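Local coordinates for putative flavoprotein decarboxylase (PDB 6JLS), which acts as an FMN-dependent cysteine decarboxylase in the biosynthesis of thioviridamide, at the interface of chains A and B. Numbering follows the deposited sequence. Chains: chain A/B, Putative flavoprotein decarboxylase.

Contacts 1, 2 and 3 are neighbouring patches of one interface between two copies of the flavoprotein. The C-alpha centres of contacts 1 and 2 lie about 9 Å apart, those of 1 and 3 about 8 Å, and those of 2 and 3 about 12 Å, which makes contact 1 the bridge. It shares A:Asn111 and A:Gly112 with contact 2, and A:Met123, B:Lys142 and B:Val145 with contact 3. Helix 143-154 of chain B contributes to all three. Contacts 2 and 3 include FMN-binding residues; the pair belongs to a deposited assembly of twelve copies, and its contacts probably join oligomer formation to the flavin site.

Contact 1: the interface of chains A and B. Residues chain A 109-112, 123, 151, 154-155; chain B 142-145, 147.
The carboxylate oxygen OE2 of A:Glu155 is gripped by the backbone N of B:Ala144 at 2.5 Å and by water 1 at 2.8 Å. The amide approaches nearly along the C-O axis of the carboxylate, but the bond is bent, 133° at the hydrogen. A:Glu155 follows helix 143-154 of its own chain, and its side chain folds at chi2 (-68°) to bring the carboxylate over the first turn of the same helix in chain B. This amino-terminal placement could let the helix end favour the charged form. The ring of B:Pro143 packs obliquely against the acid, its CD 3.7 Å from A:Glu155 CD. B:Arg147 adds a water-mediated link: NH1 and NH2 both meet water 1, which also bonds A:Ala151 O at 2.6 Å. NH2 further meets water 2, itself 2.8 Å from A:Ala110 O at the end of helix 103-110. Both waters lie at the edge of the guanidinium, in its plane; within chain B, B:Ala144 CA lies 3.6 Å above that plane, toward the rim. Farther along, B:Lys142 crosses the glutamate at about a right angle and carries CE past the backbone of A:Met123. The methyl CE of A:Met123, turned by a bend at chi3 (64°), abuts B:Val145 CG2 at 3.5 Å. Together these groups dock the start of helix 143-154 of chain B onto chain A, probably steadying the oligomer.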
# COMPACT_ATOMS: atom_id res chain seq x y z
N LEU A 109 -15.38 -26.28 16.55
CA LEU A 109 -16.75 -26.77 16.52
C LEU A 109 -17.10 -27.45 17.83
O LEU A 109 -18.14 -27.18 18.43
CB LEU A 109 -16.95 -27.74 15.36
CG LEU A 109 -16.73 -27.19 13.95
CD1 LEU A 109 -16.74 -28.29 12.89
CD2 LEU A 109 -17.77 -26.12 13.64
N ALA A 110 -16.19 -28.31 18.31
CA ALA A 110 -16.41 -29.04 19.54
C ALA A 110 -16.68 -28.11 20.71
O ALA A 110 -17.32 -28.53 21.69
CB ALA A 110 -15.20 -29.91 19.85
N ASN A 111 -16.20 -26.87 20.66
CA ASN A 111 -16.34 -25.95 21.78
C ASN A 111 -17.22 -24.75 21.45
O ASN A 111 -17.23 -23.77 22.19
CB ASN A 111 -14.97 -25.49 22.27
CG ASN A 111 -14.18 -26.62 22.93
OD1 ASN A 111 -14.39 -26.94 24.10
ND2 ASN A 111 -13.30 -27.24 22.16
N GLY A 112 -17.98 -24.82 20.35
CA GLY A 112 -18.92 -23.78 19.97
C GLY A 112 -18.30 -22.43 19.62
O GLY A 112 -18.96 -21.40 19.81
N MET A 123 -22.35 -24.81 12.55
CA MET A 123 -23.16 -24.59 13.74
C MET A 123 -24.56 -24.08 13.42
O MET A 123 -25.44 -24.19 14.28
CB MET A 123 -22.46 -23.64 14.70
CG MET A 123 -21.29 -24.29 15.39
SD MET A 123 -20.66 -23.29 16.75
CE MET A 123 -22.10 -23.32 17.84
N ALA A 151 -17.30 -34.56 21.86
CA ALA A 151 -18.25 -33.45 21.82
C ALA A 151 -18.91 -33.34 20.45
O ALA A 151 -20.12 -33.10 20.35
CB ALA A 151 -17.54 -32.14 22.22
N ALA A 154 -21.60 -35.92 20.21
CA ALA A 154 -22.75 -35.52 21.00
C ALA A 154 -23.59 -34.46 20.29
O ALA A 154 -24.80 -34.39 20.54
CB ALA A 154 -22.29 -35.00 22.36
N GLU A 155 -22.98 -33.63 19.43
CA GLU A 155 -23.71 -32.71 18.56
C GLU A 155 -24.59 -33.42 17.55
O GLU A 155 -25.38 -32.76 16.87
CB GLU A 155 -22.75 -31.79 17.78
CG GLU A 155 -21.98 -30.81 18.62
CD GLU A 155 -22.85 -29.74 19.25
OE1 GLU A 155 -23.75 -29.22 18.56
OE2 GLU A 155 -22.65 -29.43 20.44
N LYS B 142 -27.85 -25.98 20.39
CA LYS B 142 -26.74 -26.90 20.16
C LYS B 142 -26.09 -27.27 21.49
O LYS B 142 -25.85 -26.40 22.33
CB LYS B 142 -25.70 -26.25 19.24
CG LYS B 142 -26.08 -26.15 17.76
CD LYS B 142 -25.27 -27.14 16.91
CE LYS B 142 -25.68 -27.12 15.44
NZ LYS B 142 -27.16 -27.10 15.29
N PRO B 143 -25.80 -28.56 21.72
CA PRO B 143 -25.17 -28.97 22.99
C PRO B 143 -23.93 -28.17 23.37
O PRO B 143 -23.76 -27.81 24.55
CB PRO B 143 -24.82 -30.44 22.75
CG PRO B 143 -25.85 -30.90 21.75
CD PRO B 143 -26.14 -29.71 20.86
N ALA B 144 -23.05 -27.88 22.41
CA ALA B 144 -21.81 -27.19 22.74
C ALA B 144 -22.09 -25.80 23.29
O ALA B 144 -21.38 -25.33 24.18
CB ALA B 144 -20.90 -27.12 21.52
N VAL B 145 -23.14 -25.14 22.79
CA VAL B 145 -23.48 -23.81 23.28
C VAL B 145 -24.12 -23.89 24.66
O VAL B 145 -23.83 -23.06 25.54
CB VAL B 145 -24.39 -23.08 22.27
CG1 VAL B 145 -24.84 -21.73 22.81
CG2 VAL B 145 -23.65 -22.86 20.98
N ARG B 147 -23.45 -26.11 26.92
CA ARG B 147 -22.36 -26.33 27.86
C ARG B 147 -21.57 -25.05 28.09
O ARG B 147 -21.11 -24.79 29.22
CB ARG B 147 -21.44 -27.44 27.37
CG ARG B 147 -22.04 -28.84 27.42
CD ARG B 147 -20.96 -29.92 27.31
NE ARG B 147 -20.08 -29.67 26.16
CZ ARG B 147 -20.36 -30.09 24.93
NH1 ARG B 147 -21.47 -30.77 24.71
NH2 ARG B 147 -19.53 -29.81 23.93
O HOH W 1 -21.03 -31.21 21.85
O HOH W 2 -16.94 -28.86 24.47

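Contact 2: the interface of chains A and B. Residues chain A 111-113; chain B 103-104, 107-108, 111, 113, 148.
The loop 111-113 of chain A, which follows its helix 103-110, meets helices 103-110 and 143-154 of chain B together with the equivalent B:Asn111 loop. In this flavoprotein-family cysteine decarboxylase, helix 103-110 begins within the FMN-binding PATAAT segment. B:Asn148 donates through ND2 to the backbone O of A:Asn111 at 2.9 Å, nearly straight at 169°. The acceptor lies in the plane of the asparagine amide, whereas the donor stands above the carbonyl plane, 45° out of it and thus not on a lone pair. The same ND2 also meets water 3, which bonds A:Gly112 O at 2.7 Å and B:Ala103 O at 3.0 Å, so water links the chain A loop to the first residue of helix 103-110 of chain B. The side chains of A:Asn111 and B:Asn111 cross obliquely, their amide planes 82° apart. Their OD1 atoms are 3.3 Å apart, and water 4 joins both oxygens. B:Asn111 is fixed by its ND2, which donates in the carbonyl plane to B:Gly107 O at 2.8 Å. A:Ile113 supplies the apolar contact: CG1 packs 3.9 Å from B:Gly107 CA, where no side chain intervenes. Its CG2, anti to the backbone N, reaches B:Lys108 CG at 4.0 Å, the two side chains crossing at about a right angle.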
# COMPACT_ATOMS: atom_id res chain seq x y z
N ASN A 111 -16.20 -26.87 20.66
CA ASN A 111 -16.34 -25.95 21.78
C ASN A 111 -17.22 -24.75 21.45
O ASN A 111 -17.23 -23.77 22.19
CB ASN A 111 -14.97 -25.49 22.27
CG ASN A 111 -14.18 -26.62 22.93
OD1 ASN A 111 -14.39 -26.94 24.10
ND2 ASN A 111 -13.30 -27.24 22.16
N GLY A 112 -17.98 -24.82 20.35
CA GLY A 112 -18.92 -23.78 19.97
C GLY A 112 -18.30 -22.43 19.62
O GLY A 112 -18.96 -21.40 19.81
N ILE A 113 -17.07 -22.41 19.10
CA ILE A 113 -16.41 -21.15 18.74
C ILE A 113 -16.41 -21.02 17.22
O ILE A 113 -15.44 -21.37 16.54
CB ILE A 113 -14.99 -21.08 19.32
CG1 ILE A 113 -15.03 -21.29 20.84
CG2 ILE A 113 -14.31 -19.75 18.95
CD1 ILE A 113 -13.68 -21.54 21.44
N ALA B 103 -22.20 -16.30 19.78
CA ALA B 103 -21.79 -17.66 20.12
C ALA B 103 -20.28 -17.75 20.26
O ALA B 103 -19.77 -18.39 21.18
CB ALA B 103 -22.29 -18.64 19.06
N ALA B 104 -19.55 -17.07 19.36
CA ALA B 104 -18.10 -17.17 19.34
C ALA B 104 -17.50 -16.57 20.60
O ALA B 104 -16.63 -17.17 21.23
CB ALA B 104 -17.52 -16.49 18.09
N GLY B 107 -18.35 -18.70 23.53
CA GLY B 107 -17.54 -19.91 23.49
C GLY B 107 -16.12 -19.66 23.95
O GLY B 107 -15.53 -20.50 24.63
N LYS B 108 -15.56 -18.50 23.60
CA LYS B 108 -14.21 -18.17 24.03
C LYS B 108 -14.16 -17.95 25.53
O LYS B 108 -13.28 -18.49 26.22
CB LYS B 108 -13.70 -16.93 23.30
CG LYS B 108 -13.47 -17.09 21.80
CD LYS B 108 -12.91 -15.78 21.21
CE LYS B 108 -12.83 -15.85 19.69
NZ LYS B 108 -12.32 -14.61 19.04
N ASN B 111 -14.36 -21.01 27.63
CA ASN B 111 -13.20 -21.89 27.59
C ASN B 111 -11.90 -21.17 27.92
O ASN B 111 -10.82 -21.71 27.67
CB ASN B 111 -13.11 -22.59 26.23
CG ASN B 111 -14.23 -23.59 26.01
OD1 ASN B 111 -14.18 -24.73 26.49
ND2 ASN B 111 -15.27 -23.16 25.31
N ILE B 113 -10.38 -18.53 26.59
CA ILE B 113 -9.53 -18.11 25.47
C ILE B 113 -9.78 -16.63 25.21
O ILE B 113 -10.57 -16.25 24.35
CB ILE B 113 -9.77 -18.97 24.23
CG1 ILE B 113 -9.59 -20.45 24.56
CG2 ILE B 113 -8.87 -18.53 23.07
CD1 ILE B 113 -10.10 -21.37 23.49
N ASN B 148 -21.38 -24.24 27.05
CA ASN B 148 -20.68 -22.98 27.25
C ASN B 148 -21.43 -22.08 28.23
O ASN B 148 -20.82 -21.46 29.10
CB ASN B 148 -20.47 -22.29 25.90
CG ASN B 148 -19.42 -22.97 25.05
OD1 ASN B 148 -18.56 -23.69 25.56
ND2 ASN B 148 -19.46 -22.73 23.75
O HOH W 3 -20.66 -21.16 21.89
O HOH W 4 -16.50 -26.83 26.28

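Contact 3: the interface of chains A and B. Residues chain A 114, 122-125, 157; chain B 136, 138-139, 142, 145.
Sulfur and methylene groups pack where A:Cys114 and A:Met123 meet B:Met139. With SG set between the backbone N and the carbonyl carbon (chi1 45°), the thiol of A:Cys114 points at B:Met139, SG lying 3.8 Å from the thioether SD. The side chains of A:Met123 and B:Met139 cross at about a right angle, and B:Met139 SD is met from two points on A:Met123, by CB at 3.8 Å and by the terminal methyl CE at 3.9 Å. B:Met139 CG, anti to its own carbonyl carbon (chi1 -84°), rests 3.3 Å from A:Met123 O near the end of helix 117-124. Loose van der Waals contact flanks this packing: A:Ala124 approaches the poorly ordered B:Asn136 and B:Ala138, and the ring tip CZ of A:Phe157 stands 4.4 Å from B:Lys142 CE.

Among polar interactions, the terminal amine nitrogen NZ of B:Lys142 donates within its own chain to O of the poorly ordered B:Ala138 at 3.0 Å, almost head-on to that carbonyl, 174° at the oxygen. This bond may help to steady the lysine tip beside A:Ala125, to whose O the bond from NZ is weak at 3.4 Å. B:Met139 belongs to the family's PXMNXXM segment, here PVMNPAM, and lines the FMN pocket; A:Cys114 is an FMN-binding residue whose flavin is not the one held by its own chain, consistent with reach across the interface. The patch therefore probably lets chain A help close and shape the flavin site of chain B.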
# COMPACT_ATOMS: atom_id res chain seq x y z
N CYS A 114 -17.50 -20.46 16.67
CA CYS A 114 -17.62 -20.27 15.22
C CYS A 114 -17.10 -18.90 14.82
O CYS A 114 -17.86 -17.96 14.61
CB CYS A 114 -19.06 -20.47 14.78
SG CYS A 114 -20.21 -19.60 15.87
N VAL A 122 -21.48 -24.78 9.84
CA VAL A 122 -21.74 -26.04 10.53
C VAL A 122 -22.66 -25.81 11.72
O VAL A 122 -23.67 -26.51 11.89
CB VAL A 122 -20.43 -26.72 10.96
CG1 VAL A 122 -20.71 -27.95 11.86
CG2 VAL A 122 -19.62 -27.13 9.74
N MET A 123 -22.35 -24.81 12.55
CA MET A 123 -23.16 -24.59 13.74
C MET A 123 -24.56 -24.08 13.42
O MET A 123 -25.44 -24.19 14.28
CB MET A 123 -22.46 -23.64 14.70
CG MET A 123 -21.29 -24.29 15.39
SD MET A 123 -20.66 -23.29 16.75
CE MET A 123 -22.10 -23.32 17.84
N ALA A 124 -24.79 -23.53 12.23
CA ALA A 124 -26.12 -23.12 11.81
C ALA A 124 -26.90 -24.23 11.13
O ALA A 124 -28.12 -24.11 10.94
CB ALA A 124 -26.05 -21.90 10.87
N ALA A 125 -26.24 -25.31 10.75
CA ALA A 125 -26.88 -26.34 9.94
C ALA A 125 -27.74 -27.24 10.81
O ALA A 125 -27.36 -27.62 11.92
CB ALA A 125 -25.82 -27.16 9.20
N PHE A 157 -23.13 -34.96 15.03
CA PHE A 157 -22.31 -34.99 13.83
C PHE A 157 -21.76 -36.40 13.61
O PHE A 157 -21.49 -37.14 14.56
CB PHE A 157 -21.16 -33.98 13.93
CG PHE A 157 -21.59 -32.54 14.11
CD1 PHE A 157 -22.89 -32.14 13.79
CD2 PHE A 157 -20.70 -31.59 14.58
CE1 PHE A 157 -23.29 -30.81 13.95
CE2 PHE A 157 -21.09 -30.24 14.74
CZ PHE A 157 -22.40 -29.86 14.42
N ASN B 136 -29.04 -17.17 16.23
CA ASN B 136 -30.19 -17.90 15.72
C ASN B 136 -30.45 -19.12 16.60
O ASN B 136 -29.50 -19.76 17.05
CB ASN B 136 -29.97 -18.33 14.26
CG ASN B 136 -28.64 -19.04 14.04
OD1 ASN B 136 -27.61 -18.64 14.59
ND2 ASN B 136 -28.66 -20.08 13.22
N ALA B 138 -31.07 -21.96 15.89
CA ALA B 138 -30.37 -23.13 15.36
C ALA B 138 -28.99 -23.32 15.99
O ALA B 138 -28.38 -24.38 15.81
CB ALA B 138 -30.21 -23.01 13.84
N MET B 139 -28.51 -22.32 16.73
CA MET B 139 -27.27 -22.41 17.50
C MET B 139 -27.50 -22.49 19.01
O MET B 139 -26.74 -23.17 19.70
CB MET B 139 -26.37 -21.21 17.20
CG MET B 139 -25.51 -21.37 15.97
SD MET B 139 -23.97 -20.41 16.07
CE MET B 139 -24.58 -18.73 15.95
N LYS B 142 -27.85 -25.98 20.39
CA LYS B 142 -26.74 -26.90 20.16
C LYS B 142 -26.09 -27.27 21.49
O LYS B 142 -25.85 -26.40 22.33
CB LYS B 142 -25.70 -26.25 19.24
CG LYS B 142 -26.08 -26.15 17.76
CD LYS B 142 -25.27 -27.14 16.91
CE LYS B 142 -25.68 -27.12 15.44
NZ LYS B 142 -27.16 -27.10 15.29
N VAL B 145 -23.14 -25.14 22.79
CA VAL B 145 -23.48 -23.81 23.28
C VAL B 145 -24.12 -23.89 24.66
O VAL B 145 -23.83 -23.06 25.54
CB VAL B 145 -24.39 -23.08 22.27
CG1 VAL B 145 -24.84 -21.73 22.81
CG2 VAL B 145 -23.65 -22.86 20.98